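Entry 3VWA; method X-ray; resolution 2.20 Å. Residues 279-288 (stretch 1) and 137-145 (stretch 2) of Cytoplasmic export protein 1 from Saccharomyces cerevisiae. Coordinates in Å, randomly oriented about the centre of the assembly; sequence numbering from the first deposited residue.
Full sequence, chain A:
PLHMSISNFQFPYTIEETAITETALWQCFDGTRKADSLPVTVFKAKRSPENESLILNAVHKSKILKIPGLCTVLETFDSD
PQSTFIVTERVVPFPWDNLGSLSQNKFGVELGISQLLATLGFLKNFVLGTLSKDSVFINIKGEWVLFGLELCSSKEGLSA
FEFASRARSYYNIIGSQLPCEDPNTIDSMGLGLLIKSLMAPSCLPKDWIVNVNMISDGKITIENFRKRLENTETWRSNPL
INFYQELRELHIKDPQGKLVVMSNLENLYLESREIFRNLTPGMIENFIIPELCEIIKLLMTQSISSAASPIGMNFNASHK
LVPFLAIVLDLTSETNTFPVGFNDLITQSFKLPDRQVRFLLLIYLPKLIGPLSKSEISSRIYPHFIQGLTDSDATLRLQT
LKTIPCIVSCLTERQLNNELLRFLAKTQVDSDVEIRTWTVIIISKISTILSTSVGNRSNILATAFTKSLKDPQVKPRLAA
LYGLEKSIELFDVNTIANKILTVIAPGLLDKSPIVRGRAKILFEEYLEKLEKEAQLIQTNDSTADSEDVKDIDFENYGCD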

ATOM      1  N   LEU A 279       8.056   8.132   3.806  1.00 27.23           N
ATOM      2  CA  LEU A 279       7.156   9.274   4.026  1.00 27.60           C
ATOM      3  C   LEU A 279       6.156   8.992   5.151  1.00 26.21           C
ATOM      4  O   LEU A 279       5.838   7.823   5.426  1.00 25.30           O
ATOM      5  CB  LEU A 279       6.420   9.544   2.730  1.00 28.71           C
ATOM      6  CG  LEU A 279       7.291  10.037   1.581  1.00 31.40           C
ATOM      7  CD1 LEU A 279       6.441  10.151   0.328  1.00 30.27           C
ATOM      8  CD2 LEU A 279       7.861  11.397   1.944  1.00 29.91           C
ATOM      9  N   THR A 280       5.620  10.021   5.802  1.00 30.80           N
ATOM     10  CA  THR A 280       4.476   9.760   6.727  1.00 31.93           C
ATOM     11  C   THR A 280       3.321   9.054   6.035  1.00 28.40           C
ATOM     12  O   THR A 280       2.951   9.408   4.898  1.00 30.37           O
ATOM     13  CB  THR A 280       3.953  11.000   7.482  1.00 38.34           C
ATOM     14  OG1 THR A 280       4.059  12.162   6.657  1.00 38.78           O
ATOM     15  CG2 THR A 280       4.761  11.188   8.783  1.00 36.46           C
ATOM     16  N   PRO A 281       2.813   7.983   6.660  1.00 30.24           N
ATOM     17  CA  PRO A 281       1.714   7.236   6.054  1.00 29.08           C
ATOM     18  C   PRO A 281       0.542   8.123   5.699  1.00 28.31           C
ATOM     19  O   PRO A 281       0.199   9.062   6.423  1.00 27.89           O
ATOM     20  CB  PRO A 281       1.310   6.241   7.159  1.00 32.62           C
ATOM     21  CG  PRO A 281       2.054   6.682   8.407  1.00 33.07           C
ATOM     22  CD  PRO A 281       3.308   7.301   7.879  1.00 32.05           C
ATOM     23  N   GLY A 282      -0.054   7.845   4.557  1.00 31.49           N
ATOM     24  CA  GLY A 282      -1.289   8.531   4.189  1.00 27.11           C
ATOM     25  C   GLY A 282      -1.201   9.118   2.832  1.00 24.76           C
ATOM     26  O   GLY A 282      -2.144   8.944   2.058  1.00 21.51           O
HETATM   27  N   MSE A 283      -0.072   9.789   2.505  1.00 26.83           N
HETATM   28  CA  MSE A 283      -0.026  10.522   1.226  1.00 27.09           C
HETATM   29  C   MSE A 283      -0.000   9.578   0.063  1.00 26.55           C
HETATM   30  O   MSE A 283      -0.690   9.782  -0.987  1.00 28.04           O
HETATM   31  CB  MSE A 283       1.135  11.508   1.069  1.00 34.16           C
HETATM   32  CG  MSE A 283       0.688  12.326  -0.141  1.00 29.59           C
HETATM   33 SE   MSE A 283       1.897  13.722  -0.684  1.00 53.63          SE
HETATM   34  CE  MSE A 283       3.699  12.939  -0.886  1.00 37.10           C
ATOM     35  N   ILE A 284       0.803   8.531   0.195  1.00 26.18           N
ATOM     36  CA  ILE A 284       0.846   7.541  -0.854  1.00 27.24           C
ATOM     37  C   ILE A 284      -0.443   6.715  -0.893  1.00 26.05           C
ATOM     38  O   ILE A 284      -1.088   6.600  -1.952  1.00 24.95           O
ATOM     39  CB  ILE A 284       2.053   6.596  -0.705  1.00 30.63           C
ATOM     40  CG1 ILE A 284       3.335   7.403  -1.004  1.00 35.28           C
ATOM     41  CG2 ILE A 284       1.857   5.382  -1.624  1.00 28.54           C
ATOM     42  CD1 ILE A 284       4.588   6.583  -1.190  1.00 35.80           C
ATOM     43  N   GLU A 285      -0.796   6.144   0.259  1.00 24.95           N
ATOM     44  CA  GLU A 285      -1.937   5.226   0.392  1.00 23.63           C
ATOM     45  C   GLU A 285      -3.271   5.881   0.090  1.00 23.62           C
ATOM     46  O   GLU A 285      -4.097   5.297  -0.602  1.00 24.76           O
ATOM     47  CB  GLU A 285      -2.005   4.634   1.813  1.00 24.90           C
ATOM     48  CG  GLU A 285      -0.788   3.847   2.270  1.00 27.00           C
ATOM     49  CD  GLU A 285       0.330   4.721   2.855  1.00 30.03           C
ATOM     50  OE1 GLU A 285       0.339   5.948   2.618  1.00 31.88           O
ATOM     51  OE2 GLU A 285       1.221   4.194   3.564  1.00 30.12           O
ATOM     52  N   ASN A 286      -3.502   7.074   0.621  1.00 22.11           N
ATOM     53  CA  ASN A 286      -4.837   7.654   0.595  1.00 24.20           C
ATOM     54  C   ASN A 286      -4.950   8.928  -0.219  1.00 26.98           C
ATOM     55  O   ASN A 286      -6.009   9.514  -0.259  1.00 26.18           O
ATOM     56  CB  ASN A 286      -5.347   7.929   2.025  1.00 24.10           C
ATOM     57  CG  ASN A 286      -5.381   6.669   2.881  1.00 27.96           C
ATOM     58  OD1 ASN A 286      -5.709   5.582   2.399  1.00 30.26           O
ATOM     59  ND2 ASN A 286      -4.953   6.791   4.120  1.00 27.98           N
ATOM     60  N   PHE A 287      -3.880   9.371  -0.863  1.00 27.68           N
ATOM     61  CA  PHE A 287      -3.986  10.552  -1.708  1.00 27.31           C
ATOM     62  C   PHE A 287      -3.511  10.146  -3.081  1.00 31.63           C
ATOM     63  O   PHE A 287      -4.312  10.095  -4.042  1.00 32.00           O
ATOM     64  CB  PHE A 287      -3.139  11.718  -1.145  1.00 25.76           C
ATOM     65  CG  PHE A 287      -3.579  13.077  -1.598  1.00 28.91           C
ATOM     66  CD1 PHE A 287      -4.475  13.230  -2.651  1.00 29.63           C
ATOM     67  CD2 PHE A 287      -3.054  14.230  -0.992  1.00 29.45           C
ATOM     68  CE1 PHE A 287      -4.849  14.490  -3.083  1.00 32.29           C
ATOM     69  CE2 PHE A 287      -3.446  15.499  -1.410  1.00 29.81           C
ATOM     70  CZ  PHE A 287      -4.338  15.627  -2.459  1.00 31.15           C
ATOM     71  N   ILE A 288      -2.216   9.816  -3.187  1.00 30.54           N
ATOM     72  CA  ILE A 288      -1.655   9.508  -4.501  1.00 27.73           C
ATOM     73  C   ILE A 288      -2.330   8.314  -5.216  1.00 28.39           C
ATOM     74  O   ILE A 288      -2.797   8.443  -6.363  1.00 28.13           O
ATOM     75  CB  ILE A 288      -0.100   9.375  -4.462  1.00 27.58           C
ATOM     76  CG1 ILE A 288       0.536  10.679  -3.994  1.00 27.36           C
ATOM     77  CG2 ILE A 288       0.424   8.999  -5.817  1.00 29.81           C
ATOM     78  CD1 ILE A 288       2.032  10.600  -3.716  1.00 28.01           C
TER
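Stretch 2 (137-145) FINIKGEWV

Stretch 2 meets stretch 1 as a beta hairpin whose tip packs against the loop leading into a helix and that helix's first part. Its two strands pair antiparallel, with Phe 137 N to Val 145 O at 2.8 Å and Val 145 N to Phe 137 O at 2.6 Å, and a type I turn from Asn 139 to Gly 142 carries the chain between them. Asn 139 braces that turn from its own side chain: Glu 143 N donates to Asn 139 OD1 at 3.1 Å.

The two backbones come closest at a pair of glycines, with Gly 282 CA and Gly 142 CA 3.8 Å apart. A CB on either would point into the other stretch: a CB on Gly 282 would lie 2.5 Å from Gly 142 N, and a CB on Gly 142 would clash with Met 283 N. Backbone therefore packs directly on backbone, and Gly 142 CA comes within 3.3 Å of Pro 281 O.

Lys 141 covers the most surface. Its extended aliphatic chain runs over one face of the Phe 287 ring, placing Lys 141 CD 3.8 Å from Phe 287 CG, while Lys 141 NZ stands 4.9 Å from the ring centroid in a cation-pi contact. Phe 287, chi1 t, directs its CA-to-CB bond toward the hairpin. One lysine thus offers both its methylenes and its ammonium group to the same face.

Thr 280, next in buried area, works before the helix. Its OG1 accepts from Trp 144 NE1 at 3.1 Å, at the edge of the indole, and gives a weak hydrogen bond to Gly 142 O at 3.5 Å; Thr 280 CG2 rests 3.8 Å from Ile 138 CD1. Within the helix, Asn 286 ND2 donates to Ile 140 O at 2.9 Å, satisfying a turn carbonyl. The rule is compact: glycines allow backbone to meet backbone, a lysine lies over an aromatic face, and Thr 280 and Asn 286 add side-chain hydrogen bonds.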

ATOM      1  N   PHE A 137      -0.093  16.149  14.330  1.00 23.36           N
ATOM      2  CA  PHE A 137      -0.817  14.967  13.881  1.00 25.80           C
ATOM      3  C   PHE A 137      -0.791  14.877  12.379  1.00 26.12           C
ATOM      4  O   PHE A 137      -0.520  15.865  11.693  1.00 26.80           O
ATOM      5  CB  PHE A 137      -2.278  14.990  14.381  1.00 27.10           C
ATOM      6  CG  PHE A 137      -2.400  14.788  15.859  1.00 26.73           C
ATOM      7  CD1 PHE A 137      -2.085  15.820  16.753  1.00 29.48           C
ATOM      8  CD2 PHE A 137      -2.796  13.571  16.365  1.00 27.39           C
ATOM      9  CE1 PHE A 137      -2.152  15.625  18.128  1.00 27.22           C
ATOM     10  CE2 PHE A 137      -2.916  13.369  17.743  1.00 25.73           C
ATOM     11  CZ  PHE A 137      -2.593  14.386  18.613  1.00 26.93           C
ATOM     12  N   ILE A 138      -1.094  13.690  11.888  1.00 27.79           N
ATOM     13  CA  ILE A 138      -1.237  13.418  10.442  1.00 29.17           C
ATOM     14  C   ILE A 138      -2.687  13.091  10.101  1.00 28.71           C
ATOM     15  O   ILE A 138      -3.279  12.223  10.741  1.00 28.70           O
ATOM     16  CB  ILE A 138      -0.451  12.167  10.097  1.00 26.93           C
ATOM     17  CG1 ILE A 138       0.926  12.279  10.771  1.00 29.91           C
ATOM     18  CG2 ILE A 138      -0.348  12.042   8.573  1.00 23.68           C
ATOM     19  CD1 ILE A 138       1.613  10.954  10.960  1.00 34.11           C
ATOM     20  N   ASN A 139      -3.235  13.693   9.054  1.00 27.60           N
ATOM     21  CA  ASN A 139      -4.582  13.270   8.666  1.00 31.07           C
ATOM     22  C   ASN A 139      -4.527  12.015   7.818  1.00 31.09           C
ATOM     23  O   ASN A 139      -3.415  11.483   7.638  1.00 27.57           O
ATOM     24  CB  ASN A 139      -5.388  14.405   8.000  1.00 30.27           C
ATOM     25  CG  ASN A 139      -4.700  14.998   6.785  1.00 32.46           C
ATOM     26  OD1 ASN A 139      -3.991  14.316   6.038  1.00 32.49           O
ATOM     27  ND2 ASN A 139      -4.961  16.270   6.550  1.00 32.35           N
ATOM     28  N   ILE A 140      -5.674  11.553   7.260  1.00 28.55           N
ATOM     29  CA  ILE A 140      -5.646  10.347   6.398  1.00 30.84           C
ATOM     30  C   ILE A 140      -4.843  10.539   5.099  1.00 28.12           C
ATOM     31  O   ILE A 140      -4.442   9.572   4.508  1.00 26.52           O
ATOM     32  CB  ILE A 140      -7.042   9.749   6.005  1.00 31.22           C
ATOM     33  CG1 ILE A 140      -8.103  10.835   5.895  1.00 34.32           C
ATOM     34  CG2 ILE A 140      -7.467   8.680   7.020  1.00 38.16           C
ATOM     35  CD1 ILE A 140      -8.104  11.611   4.604  1.00 30.85           C
ATOM     36  N   LYS A 141      -4.663  11.776   4.652  1.00 28.94           N
ATOM     37  CA  LYS A 141      -3.929  12.038   3.417  1.00 28.43           C
ATOM     38  C   LYS A 141      -2.463  12.334   3.693  1.00 28.26           C
ATOM     39  O   LYS A 141      -1.743  12.844   2.840  1.00 27.41           O
ATOM     40  CB  LYS A 141      -4.594  13.184   2.703  1.00 30.87           C
ATOM     41  CG  LYS A 141      -5.934  12.781   2.073  1.00 36.12           C
ATOM     42  CD  LYS A 141      -6.335  13.777   0.987  1.00 40.42           C
ATOM     43  CE  LYS A 141      -7.560  13.288   0.210  1.00 45.59           C
ATOM     44  NZ  LYS A 141      -8.520  14.379  -0.142  1.00 45.49           N
ATOM     45  N   GLY A 142      -2.012  12.048   4.913  1.00 28.66           N
ATOM     46  CA  GLY A 142      -0.570  12.082   5.209  1.00 26.36           C
ATOM     47  C   GLY A 142      -0.057  13.493   5.460  1.00 29.25           C
ATOM     48  O   GLY A 142       1.146  13.696   5.623  1.00 27.68           O
ATOM     49  N   GLU A 143      -0.976  14.456   5.522  1.00 25.36           N
ATOM     50  CA  GLU A 143      -0.618  15.848   5.655  1.00 28.69           C
ATOM     51  C   GLU A 143      -0.550  16.159   7.143  1.00 24.93           C
ATOM     52  O   GLU A 143      -1.345  15.644   7.962  1.00 25.75           O
ATOM     53  CB  GLU A 143      -1.674  16.796   5.009  1.00 28.92           C
ATOM     54  CG  GLU A 143      -1.910  16.697   3.497  1.00 29.70           C
ATOM     55  CD  GLU A 143      -3.188  17.474   3.063  1.00 32.27           C
ATOM     56  OE1 GLU A 143      -4.265  17.186   3.628  1.00 33.05           O
ATOM     57  OE2 GLU A 143      -3.136  18.397   2.217  1.00 27.93           O
ATOM     58  N   TRP A 144       0.337  17.081   7.470  1.00 23.38           N
ATOM     59  CA  TRP A 144       0.626  17.372   8.879  1.00 26.91           C
ATOM     60  C   TRP A 144      -0.346  18.394   9.314  1.00 25.79           C
ATOM     61  O   TRP A 144      -0.393  19.456   8.708  1.00 24.27           O
ATOM     62  CB  TRP A 144       2.063  17.916   9.035  1.00 25.77           C
ATOM     63  CG  TRP A 144       3.107  16.853   8.771  1.00 28.38           C
ATOM     64  CD1 TRP A 144       2.915  15.607   8.170  1.00 26.00           C
ATOM     65  CD2 TRP A 144       4.531  16.919   9.081  1.00 27.61           C
ATOM     66  NE1 TRP A 144       4.070  14.912   8.120  1.00 29.57           N
ATOM     67  CE2 TRP A 144       5.096  15.640   8.652  1.00 30.90           C
ATOM     68  CE3 TRP A 144       5.376  17.883   9.670  1.00 29.79           C
ATOM     69  CZ2 TRP A 144       6.474  15.351   8.778  1.00 29.07           C
ATOM     70  CZ3 TRP A 144       6.769  17.596   9.783  1.00 26.40           C
ATOM     71  CH2 TRP A 144       7.291  16.349   9.348  1.00 31.33           C
ATOM     72  N   VAL A 145      -1.096  18.067  10.374  1.00 26.13           N
ATOM     73  CA  VAL A 145      -2.105  18.925  11.017  1.00 26.14           C
ATOM     74  C   VAL A 145      -1.831  19.247  12.540  1.00 29.98           C
ATOM     75  O   VAL A 145      -1.091  18.523  13.218  1.00 29.33           O
ATOM     76  CB  VAL A 145      -3.548  18.386  10.761  1.00 28.29           C
ATOM     77  CG1 VAL A 145      -3.928  18.531   9.275  1.00 29.06           C
ATOM     78  CG2 VAL A 145      -3.710  16.917  11.209  1.00 24.88           C
TER